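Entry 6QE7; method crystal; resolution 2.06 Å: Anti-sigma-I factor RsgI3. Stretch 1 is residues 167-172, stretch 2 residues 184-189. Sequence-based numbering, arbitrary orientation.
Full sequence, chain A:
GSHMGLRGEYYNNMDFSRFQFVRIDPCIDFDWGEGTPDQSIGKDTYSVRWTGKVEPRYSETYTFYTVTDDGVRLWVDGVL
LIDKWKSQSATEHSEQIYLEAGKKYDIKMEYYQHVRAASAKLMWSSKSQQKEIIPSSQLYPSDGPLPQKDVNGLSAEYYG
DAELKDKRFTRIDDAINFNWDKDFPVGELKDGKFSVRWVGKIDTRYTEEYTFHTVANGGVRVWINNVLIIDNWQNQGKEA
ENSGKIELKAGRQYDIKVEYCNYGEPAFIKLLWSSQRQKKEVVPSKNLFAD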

# COMPACT_ATOMS: atom_id res chain seq x y z
N LYS A 167 6.00 28.44 -5.05
CA LYS A 167 6.64 27.11 -4.96
C LYS A 167 8.03 27.22 -5.58
O LYS A 167 8.14 27.70 -6.63
N ARG A 168 9.07 26.78 -4.92
CA ARG A 168 10.43 27.01 -5.43
C ARG A 168 10.99 25.72 -6.02
O ARG A 168 11.61 25.79 -7.07
N PHE A 169 10.84 24.58 -5.33
CA PHE A 169 11.38 23.29 -5.80
C PHE A 169 10.65 22.15 -5.07
O PHE A 169 10.05 22.33 -4.02
N THR A 170 10.72 20.99 -5.70
CA THR A 170 10.22 19.69 -5.20
C THR A 170 11.43 18.79 -5.08
O THR A 170 12.31 18.89 -5.93
N ARG A 171 11.45 17.98 -4.05
CA ARG A 171 12.37 16.83 -3.96
C ARG A 171 11.72 15.79 -3.03
O ARG A 171 10.70 16.10 -2.37
N ILE A 172 12.37 14.65 -2.92
CA ILE A 172 12.00 13.62 -1.92
C ILE A 172 12.90 13.73 -0.71
O ILE A 172 14.10 13.61 -0.83
N PHE A 184 18.73 28.47 5.81
CA PHE A 184 17.36 28.10 5.37
C PHE A 184 17.43 27.18 4.18
O PHE A 184 18.18 27.37 3.24
N PRO A 185 16.53 26.19 4.09
CA PRO A 185 16.52 25.30 2.94
C PRO A 185 16.12 25.94 1.61
O PRO A 185 16.25 25.31 0.53
N VAL A 186 15.66 27.17 1.63
CA VAL A 186 15.10 27.84 0.43
C VAL A 186 15.85 29.17 0.37
O VAL A 186 15.94 29.80 1.42
N GLY A 187 16.42 29.52 -0.78
CA GLY A 187 17.11 30.81 -0.98
C GLY A 187 16.16 31.92 -1.35
O GLY A 187 14.97 31.67 -1.62
N GLU A 188 16.66 33.15 -1.38
CA GLU A 188 15.90 34.34 -1.84
C GLU A 188 14.62 34.52 -1.01
O GLU A 188 13.55 34.63 -1.60
N LEU A 189 14.71 34.48 0.31
CA LEU A 189 13.51 34.61 1.17
C LEU A 189 13.33 36.05 1.61
O LEU A 189 14.30 36.77 1.60

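Residues 184-189 form an irregular loop that runs roughly antiparallel to the strand 167-172, the end-to-end directions of their touching parts lying 159° apart. The contact is small, burying 273 Å² in all, and on the strand side it rests on Arg168, Phe169 and Arg171, whose CA-to-CB bonds all point toward the loop. Lys167, Thr170 and Ile172 stay out of reach.

At the start of the loop, Phe184 takes no part: its side chain is out of reach of the strand. Contact begins with Pro185, whose CA-to-CB bond points sideways and whose ring puckers C-gamma endo. Its carbonyl does much of the work. Phe169, with chi1 in the p well, brings the edge of its ring to this group, CZ of Phe169 lying 3.4 Å from O of Pro185. The approach is electrostatically sensible, because the rim of an aromatic ring carries slightly positive hydrogens that suit a carbonyl oxygen. The same oxygen also accepts from water 1, with Pro185 O 2.8 Å from the water oxygen. That water in turn accepts from Arg171, whose NH1 lies 3.0 Å from it, so the water links two groups that do not meet directly. Arg171 can reach this far because chi1 is p while chi2 and chi3 are both t, giving a long, extended chain; its NH2 also passes 4.5 Å from Pro185 CB, a loose contact, and is hydrogen-bonded elsewhere in the structure.

Val186 is the buried residue of the loop and supplies its apolar contacts. With chi1 t, its two methyl groups meet different neighbours: CG2 lies 4.2 Å from CE2 of Phe169, while CG1 lies 3.8 Å from CG of Arg168 and also sits over one face of the Arg168 guanidinium. A compact branched side chain suits this position, since it can touch both an aromatic ring and the aliphatic part of an arginine. Val186 and Arg168 also mark the register, their CA atoms 7.5 Å apart.

Gly187 contributes its backbone. Arg168, with chi1 and chi2 both m and chi3 t, directs its guanidinium to the loop, and NH1 of Arg168 donates a hydrogen bond to O of Gly187 at 2.8 Å. A CB at Gly187 would have room, so crowding in this contact does not account for the glycine.

Glu188 completes the polar cluster. Its backbone O accepts a hydrogen bond from Arg168 NH2 at 2.9 Å, with a nearly straight angle of 166°. Both carbonyls lie at the edge of the guanidinium, near its plane, where the N-H bonds point. The Glu188 side chain, with chi1 m and CA-to-CB directed toward the strand, adds a salt bridge from OE1 to Arg168 NH1 at 2.9 Å, pairing opposite charges at an exposed site. Leu189 stays at the margin, although the end of its side chain comes nearer than its sideways CA-to-CB bond suggests.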

# COMPACT_ATOMS: atom_id res chain seq x y z
CB LYS A 167 5.87 26.00 -5.68
CG LYS A 167 6.49 24.61 -5.55
CD LYS A 167 5.99 23.60 -6.57
CE LYS A 167 4.55 23.20 -6.32
NZ LYS A 167 3.87 22.82 -7.58
CB ARG A 168 11.31 27.57 -4.31
CG ARG A 168 10.90 28.95 -3.85
CD ARG A 168 11.04 30.00 -4.96
NE ARG A 168 10.90 31.26 -4.25
CZ ARG A 168 11.87 31.86 -3.59
NH1 ARG A 168 13.07 31.33 -3.59
NH2 ARG A 168 11.64 32.97 -2.92
CB PHE A 169 12.91 23.22 -5.69
CG PHE A 169 13.46 23.29 -4.28
CD1 PHE A 169 13.58 22.15 -3.52
CD2 PHE A 169 13.84 24.51 -3.70
CE1 PHE A 169 14.02 22.20 -2.20
CE2 PHE A 169 14.32 24.55 -2.40
CZ PHE A 169 14.40 23.40 -1.65
CB THR A 170 9.22 19.05 -6.19
OG1 THR A 170 8.05 19.86 -6.15
CG2 THR A 170 8.89 17.61 -5.85
CB ARG A 171 13.72 17.30 -3.41
CG ARG A 171 13.57 17.89 -2.02
CD ARG A 171 14.86 18.45 -1.50
NE ARG A 171 14.80 18.79 -0.09
CZ ARG A 171 15.61 19.69 0.51
NH1 ARG A 171 16.45 20.38 -0.23
NH2 ARG A 171 15.54 19.94 1.81
CB ILE A 172 12.02 12.25 -2.60
CG1 ILE A 172 10.92 12.19 -3.68
CG2 ILE A 172 11.85 11.18 -1.53
CD1 ILE A 172 11.06 11.05 -4.62
CB PHE A 184 16.52 29.34 5.06
CG PHE A 184 16.40 30.28 6.22
CD1 PHE A 184 15.79 29.87 7.38
CD2 PHE A 184 17.05 31.50 6.20
CE1 PHE A 184 15.71 30.71 8.47
CE2 PHE A 184 16.95 32.35 7.28
CZ PHE A 184 16.25 31.98 8.39
CB PRO A 185 15.61 24.14 3.39
CG PRO A 185 14.70 24.78 4.40
CD PRO A 185 15.52 25.87 5.09
CB VAL A 186 13.58 28.05 0.59
CG1 VAL A 186 12.94 28.68 -0.64
CG2 VAL A 186 12.89 26.76 0.91
CB GLU A 188 15.48 34.27 -3.31
CG GLU A 188 16.59 34.07 -4.34
CD GLU A 188 16.66 32.65 -4.88
OE1 GLU A 188 15.72 31.86 -4.58
OE2 GLU A 188 17.63 32.32 -5.59
CB LEU A 189 13.68 33.71 2.39
CG LEU A 189 13.73 32.22 2.07
CD1 LEU A 189 14.07 31.43 3.32
CD2 LEU A 189 12.42 31.73 1.45
O HOH W 1 17.65 22.90 0.98